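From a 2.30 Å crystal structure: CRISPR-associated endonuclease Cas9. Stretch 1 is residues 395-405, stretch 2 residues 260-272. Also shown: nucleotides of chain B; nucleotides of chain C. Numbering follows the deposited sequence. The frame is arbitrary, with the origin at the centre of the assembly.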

# COMPACT_ATOMS: atom_id res chain seq x y z
N GLU A 395 6.58 -26.19 -7.14
CA GLU A 395 6.02 -24.88 -6.82
C GLU A 395 4.64 -25.09 -6.20
O GLU A 395 3.69 -25.49 -6.89
CB GLU A 395 5.93 -23.99 -8.06
CG GLU A 395 7.20 -23.98 -8.90
CD GLU A 395 7.10 -23.02 -10.08
OE1 GLU A 395 6.74 -21.84 -9.87
OE2 GLU A 395 7.36 -23.46 -11.22
N PHE A 396 4.52 -24.82 -4.90
CA PHE A 396 3.27 -24.92 -4.18
C PHE A 396 2.80 -23.54 -3.73
O PHE A 396 3.61 -22.66 -3.43
CB PHE A 396 3.40 -25.83 -2.95
CG PHE A 396 3.48 -27.29 -3.27
CD1 PHE A 396 3.15 -27.76 -4.54
CD2 PHE A 396 3.88 -28.20 -2.31
CE1 PHE A 396 3.23 -29.11 -4.83
CE2 PHE A 396 3.96 -29.55 -2.60
CZ PHE A 396 3.63 -30.00 -3.86
N LYS A 397 1.48 -23.37 -3.68
CA LYS A 397 0.89 -22.12 -3.20
C LYS A 397 -0.52 -22.41 -2.70
O LYS A 397 -1.02 -23.54 -2.80
CB LYS A 397 0.89 -21.05 -4.29
CG LYS A 397 -0.06 -21.32 -5.44
CD LYS A 397 -0.17 -20.10 -6.34
CE LYS A 397 -1.11 -20.35 -7.50
NZ LYS A 397 -1.30 -19.12 -8.32
N ASP A 398 -1.15 -21.37 -2.14
CA ASP A 398 -2.55 -21.37 -1.71
C ASP A 398 -2.79 -22.20 -0.46
O ASP A 398 -2.10 -23.19 -0.21
CB ASP A 398 -3.46 -21.83 -2.85
CG ASP A 398 -4.71 -20.97 -2.99
OD1 ASP A 398 -5.22 -20.49 -1.95
OD2 ASP A 398 -5.17 -20.77 -4.13
N HIS A 399 -3.79 -21.80 0.33
CA HIS A 399 -4.12 -22.45 1.59
C HIS A 399 -5.62 -22.68 1.68
O HIS A 399 -6.42 -21.96 1.07
CB HIS A 399 -3.66 -21.62 2.80
CG HIS A 399 -2.19 -21.34 2.84
ND1 HIS A 399 -1.36 -21.88 3.80
CD2 HIS A 399 -1.41 -20.57 2.05
CE1 HIS A 399 -0.13 -21.46 3.59
NE2 HIS A 399 -0.13 -20.66 2.54
N LEU A 400 -6.00 -23.68 2.47
CA LEU A 400 -7.39 -23.83 2.87
C LEU A 400 -7.74 -22.78 3.92
O LEU A 400 -6.91 -21.94 4.29
CB LEU A 400 -7.64 -25.24 3.42
CG LEU A 400 -7.36 -26.44 2.51
CD1 LEU A 400 -7.69 -27.73 3.24
CD2 LEU A 400 -8.14 -26.34 1.21
N ASN A 401 -8.97 -22.83 4.41
CA ASN A 401 -9.40 -21.93 5.48
C ASN A 401 -9.35 -22.58 6.85
O ASN A 401 -9.70 -21.93 7.84
CB ASN A 401 -10.81 -21.41 5.19
CG ASN A 401 -10.83 -20.36 4.10
OD1 ASN A 401 -10.07 -19.40 4.15
ND2 ASN A 401 -11.68 -20.56 3.09
N ILE A 402 -8.92 -23.84 6.95
CA ILE A 402 -8.80 -24.54 8.22
C ILE A 402 -7.40 -25.11 8.34
O ILE A 402 -6.69 -25.31 7.36
CB ILE A 402 -9.87 -25.64 8.38
CG1 ILE A 402 -9.79 -26.64 7.22
CG2 ILE A 402 -11.26 -25.03 8.48
CD1 ILE A 402 -10.90 -27.66 7.23
N SER A 403 -7.01 -25.39 9.59
CA SER A 403 -5.65 -25.80 9.91
C SER A 403 -5.46 -27.30 9.76
O SER A 403 -6.41 -28.06 9.53
CB SER A 403 -5.30 -25.38 11.34
OG SER A 403 -6.15 -26.02 12.28
N PHE A 404 -4.21 -27.74 9.90
CA PHE A 404 -3.91 -29.16 9.99
C PHE A 404 -4.55 -29.79 11.22
O PHE A 404 -4.97 -30.96 11.17
CB PHE A 404 -2.39 -29.38 10.04
CG PHE A 404 -1.73 -29.39 8.70
CD1 PHE A 404 -2.43 -29.78 7.57
CD2 PHE A 404 -0.40 -29.02 8.57
CE1 PHE A 404 -1.81 -29.79 6.33
CE2 PHE A 404 0.22 -29.03 7.33
CZ PHE A 404 -0.49 -29.42 6.21
N LYS A 405 -4.64 -29.04 12.32
CA LYS A 405 -5.25 -29.58 13.54
C LYS A 405 -6.71 -29.93 13.31
O LYS A 405 -7.19 -30.97 13.77
CB LYS A 405 -5.10 -28.57 14.68
CG LYS A 405 -5.51 -29.11 16.03
CD LYS A 405 -5.39 -28.04 17.11
CE LYS A 405 -5.64 -28.62 18.49
NZ LYS A 405 -5.62 -27.58 19.55
P A B 5 -12.37 -24.14 2.85
OP1 A B 5 -10.90 -24.18 3.03
OP2 A B 5 -13.06 -22.82 2.79
O5' A B 5 -12.74 -24.93 1.52
C5' A B 5 -12.52 -26.33 1.44
C4' A B 5 -13.23 -26.94 0.25
O4' A B 5 -14.66 -26.77 0.37
C3' A B 5 -12.91 -26.33 -1.10
O3' A B 5 -11.66 -26.75 -1.61
C2' A B 5 -14.10 -26.77 -1.94
O2' A B 5 -13.99 -28.14 -2.31
C1' A B 5 -15.23 -26.65 -0.92
N9 A B 5 -15.92 -25.34 -1.03
C8 A B 5 -15.85 -24.26 -0.19
N7 A B 5 -16.58 -23.24 -0.58
C5 A B 5 -17.16 -23.69 -1.76
C6 A B 5 -18.05 -23.08 -2.66
N6 A B 5 -18.53 -21.84 -2.52
N1 A B 5 -18.44 -23.80 -3.74
C2 A B 5 -17.96 -25.05 -3.88
N3 A B 5 -17.13 -25.72 -3.10
C4 A B 5 -16.76 -24.98 -2.04
P DC C 17 0.20 -18.00 -1.10
OP1 DC C 17 0.32 -19.32 -0.44
OP2 DC C 17 -0.52 -17.89 -2.39
O5' DC C 17 -0.45 -16.96 -0.07
C5' DC C 17 0.08 -16.86 1.24
C4' DC C 17 -0.37 -15.57 1.91
O4' DC C 17 0.16 -14.44 1.18
C3' DC C 17 -1.87 -15.34 1.93
O3' DC C 17 -2.45 -16.02 3.03
C2' DC C 17 -1.94 -13.83 2.11
C1' DC C 17 -0.76 -13.36 1.25
N1 DC C 17 -1.16 -12.97 -0.13
C2 DC C 17 -1.76 -11.73 -0.35
O2 DC C 17 -1.95 -10.97 0.61
N3 DC C 17 -2.12 -11.39 -1.61
C4 DC C 17 -1.89 -12.24 -2.62
N4 DC C 17 -2.26 -11.86 -3.85
C5 DC C 17 -1.29 -13.51 -2.41
C6 DC C 17 -0.94 -13.83 -1.16
P DC C 19 -8.97 -13.88 4.78
OP1 DC C 19 -9.45 -14.35 6.09
OP2 DC C 19 -8.83 -14.82 3.65
O5' DC C 19 -9.89 -12.66 4.31
C5' DC C 19 -10.63 -12.75 3.10
C4' DC C 19 -10.91 -11.37 2.54
O4' DC C 19 -9.73 -10.89 1.85
C3' DC C 19 -12.02 -11.32 1.52
O3' DC C 19 -13.27 -11.10 2.16
C2' DC C 19 -11.62 -10.12 0.66
C1' DC C 19 -10.10 -10.29 0.62
N1 DC C 19 -9.63 -11.17 -0.51
C2 DC C 19 -9.70 -10.70 -1.83
O2 DC C 19 -10.14 -9.56 -2.04
N3 DC C 19 -9.28 -11.50 -2.83
C4 DC C 19 -8.80 -12.72 -2.56
N4 DC C 19 -8.40 -13.48 -3.59
C5 DC C 19 -8.73 -13.22 -1.23
C6 DC C 19 -9.15 -12.42 -0.24
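Stretch 2 260-272: RAPKNSPLAFMFV

Three backbone hydrogen bonds set the register. Ala 261 N donates to Ile 402 O at 3.0 Å, Leu 400 N donates to Ala 261 O at 2.8 Å, and Lys 263 N donates to Asp 398 O at 3.0 Å with a nearly straight angle of 175°. As stretch 2 advances from Arg 260 to Lys 263, its partners retreat from Ile 402 to Asp 398, so the two backbones run antiparallel. His 399 and Pro 262 form a single beta bridge, their CA atoms 4.2 Å apart. Proline has no amide proton to give, and the pairing accommodates this by drawing its donors from the residues before and after it, Ala 261 and Lys 263. A weak fourth bond, His 399 ND1 to Arg 260 O at 3.5 Å, adds a side chain to the same seam.

The charged groups work along the same seam. Asp 398 OD2 and Lys 263 NZ make a long salt bridge of 3.9 Å, while Asp 398 OD1 accepts from its neighbour His 399 N at 3.0 Å. Arg 260 extends its guanidinium to the phosphate of DC19, NH1 reaching OP2 at 3.0 Å and NH2 reaching OP1 at 2.7 Å; Asn 401 OD1 lies over one face of the group, 3.5 Å from Arg 260 CZ. Water 1 joins Arg 260 NH2, at 3.0 Å, to Asn 401 O, at 3.1 Å. Stretch 1 also binds nucleic acid through its backbone: Asp 398 N donates to DC17 OP1 at 3.0 Å, and Asn 401 N to A5 OP1 at 2.7 Å.

Beyond the bridge, stretch 2 bends through a type I turn from Pro 262 to Ser 265 and enters a helix at Pro 266. Ser 265 serves both elements: its OG donates to Pro 262 O at 3.1 Å and accepts from Ala 268 N at 3.2 Å, capping the helix. At the turn, water 2 accepts from Asn 264 N at 3.0 Å and donates to Lys 397 O at 2.7 Å, linking the two stretches where their CA atoms have drawn apart (6.5 Å between Phe 396 CA and Asn 264 CA). Asn 264 CB sits almost centrally over the Phe 396 ring, 3.6 Å from its centroid.

The apolar packing completes the contact. Leu 400, with the largest covered area in either stretch, meets the helix through CD1 to Ala 268 CB at 3.7 Å and CD2 to Val 272 CG2 at 3.8 Å. Ile 402 points its CA-to-CB bond away, yet its end returns, with CD1 over one face of Phe 271 and 3.8 Å from that residue's CE2. Phe 404, in the m rotamer, packs CD1 against Ala 261 CB and CZ against Pro 262 CD, each at 3.6 Å, and brings its edge toward Ser 265 OG, 3.2 Å from CE1. The rule is economical: a short antiparallel pairing fixes the register, a turn ending in the capping Ser 265 leads into the helix, and Leu 400 and Ile 402 pack against it.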

# COMPACT_ATOMS: atom_id res chain seq x y z
N ARG A 260 -3.40 -21.63 8.62
CA ARG A 260 -4.17 -22.38 7.64
C ARG A 260 -3.30 -23.44 6.97
O ARG A 260 -2.08 -23.31 6.88
CB ARG A 260 -4.75 -21.43 6.59
CG ARG A 260 -5.84 -20.53 7.14
CD ARG A 260 -6.22 -19.43 6.16
NE ARG A 260 -7.31 -18.62 6.69
CZ ARG A 260 -7.82 -17.55 6.08
NH1 ARG A 260 -7.32 -17.14 4.92
NH2 ARG A 260 -8.81 -16.89 6.64
N ALA A 261 -3.95 -24.51 6.53
CA ALA A 261 -3.21 -25.62 5.94
C ALA A 261 -2.94 -25.36 4.46
O ALA A 261 -3.82 -24.86 3.75
CB ALA A 261 -3.98 -26.92 6.10
N PRO A 262 -1.75 -25.69 3.97
CA PRO A 262 -1.47 -25.53 2.53
C PRO A 262 -2.34 -26.47 1.70
O PRO A 262 -2.57 -27.62 2.09
CB PRO A 262 0.02 -25.87 2.41
CG PRO A 262 0.31 -26.72 3.60
CD PRO A 262 -0.58 -26.20 4.70
N LYS A 263 -2.80 -25.97 0.56
CA LYS A 263 -3.70 -26.76 -0.28
C LYS A 263 -3.04 -28.02 -0.82
O LYS A 263 -3.72 -29.04 -1.01
CB LYS A 263 -4.23 -25.91 -1.44
CG LYS A 263 -5.30 -24.91 -1.04
CD LYS A 263 -6.07 -24.42 -2.25
CE LYS A 263 -7.23 -23.52 -1.83
NZ LYS A 263 -8.04 -23.08 -3.00
N ASN A 264 -1.73 -27.99 -1.05
CA ASN A 264 -1.04 -29.10 -1.71
C ASN A 264 -0.50 -30.13 -0.72
O ASN A 264 0.36 -30.94 -1.09
CB ASN A 264 0.09 -28.57 -2.59
CG ASN A 264 -0.44 -27.84 -3.81
OD1 ASN A 264 -0.75 -28.45 -4.83
ND2 ASN A 264 -0.55 -26.52 -3.70
N SER A 265 -0.97 -30.13 0.52
CA SER A 265 -0.58 -31.17 1.45
C SER A 265 -1.46 -32.40 1.25
O SER A 265 -2.60 -32.29 0.77
CB SER A 265 -0.69 -30.68 2.88
OG SER A 265 -2.04 -30.42 3.23
N PRO A 266 -0.96 -33.59 1.59
CA PRO A 266 -1.79 -34.80 1.45
C PRO A 266 -3.11 -34.72 2.21
O PRO A 266 -4.15 -35.12 1.68
CB PRO A 266 -0.89 -35.92 2.00
CG PRO A 266 0.50 -35.40 1.82
CD PRO A 266 0.41 -33.91 2.03
N LEU A 267 -3.09 -34.19 3.44
CA LEU A 267 -4.32 -34.03 4.20
C LEU A 267 -5.31 -33.13 3.46
O LEU A 267 -6.50 -33.45 3.36
CB LEU A 267 -4.02 -33.46 5.58
CG LEU A 267 -4.31 -34.35 6.79
CD1 LEU A 267 -4.11 -33.56 8.08
CD2 LEU A 267 -5.72 -34.92 6.72
N ALA A 268 -4.82 -32.00 2.94
CA ALA A 268 -5.69 -31.08 2.22
C ALA A 268 -6.21 -31.70 0.93
O ALA A 268 -7.39 -31.54 0.59
CB ALA A 268 -4.95 -29.77 1.93
N PHE A 269 -5.35 -32.40 0.19
CA PHE A 269 -5.82 -33.17 -0.96
C PHE A 269 -6.88 -34.17 -0.54
O PHE A 269 -7.92 -34.31 -1.21
CB PHE A 269 -4.65 -33.89 -1.63
CG PHE A 269 -3.82 -33.00 -2.52
CD1 PHE A 269 -4.39 -31.93 -3.19
CD2 PHE A 269 -2.46 -33.24 -2.68
CE1 PHE A 269 -3.63 -31.12 -4.01
CE2 PHE A 269 -1.69 -32.43 -3.49
CZ PHE A 269 -2.28 -31.37 -4.16
N MET A 270 -6.65 -34.88 0.56
CA MET A 270 -7.64 -35.84 1.05
C MET A 270 -8.94 -35.13 1.43
O MET A 270 -10.03 -35.57 1.04
CB MET A 270 -7.07 -36.61 2.24
CG MET A 270 -7.98 -37.70 2.77
SD MET A 270 -8.07 -39.12 1.67
CE MET A 270 -6.36 -39.63 1.64
N PHE A 271 -8.83 -34.03 2.16
CA PHE A 271 -10.03 -33.33 2.63
C PHE A 271 -10.83 -32.76 1.46
O PHE A 271 -12.06 -32.88 1.42
CB PHE A 271 -9.66 -32.23 3.61
CG PHE A 271 -10.81 -31.35 4.00
CD1 PHE A 271 -11.82 -31.82 4.82
CD2 PHE A 271 -10.88 -30.04 3.55
CE1 PHE A 271 -12.89 -31.02 5.17
CE2 PHE A 271 -11.95 -29.23 3.90
CZ PHE A 271 -12.95 -29.72 4.71
N VAL A 272 -10.15 -32.13 0.51
CA VAL A 272 -10.85 -31.52 -0.62
C VAL A 272 -11.47 -32.60 -1.50
O VAL A 272 -12.64 -32.50 -1.90
CB VAL A 272 -9.90 -30.62 -1.43
CG1 VAL A 272 -10.56 -30.19 -2.73
CG2 VAL A 272 -9.51 -29.40 -0.61
O HOH W 1 -10.26 -18.96 8.29
O HOH W 2 -0.03 -25.46 -1.12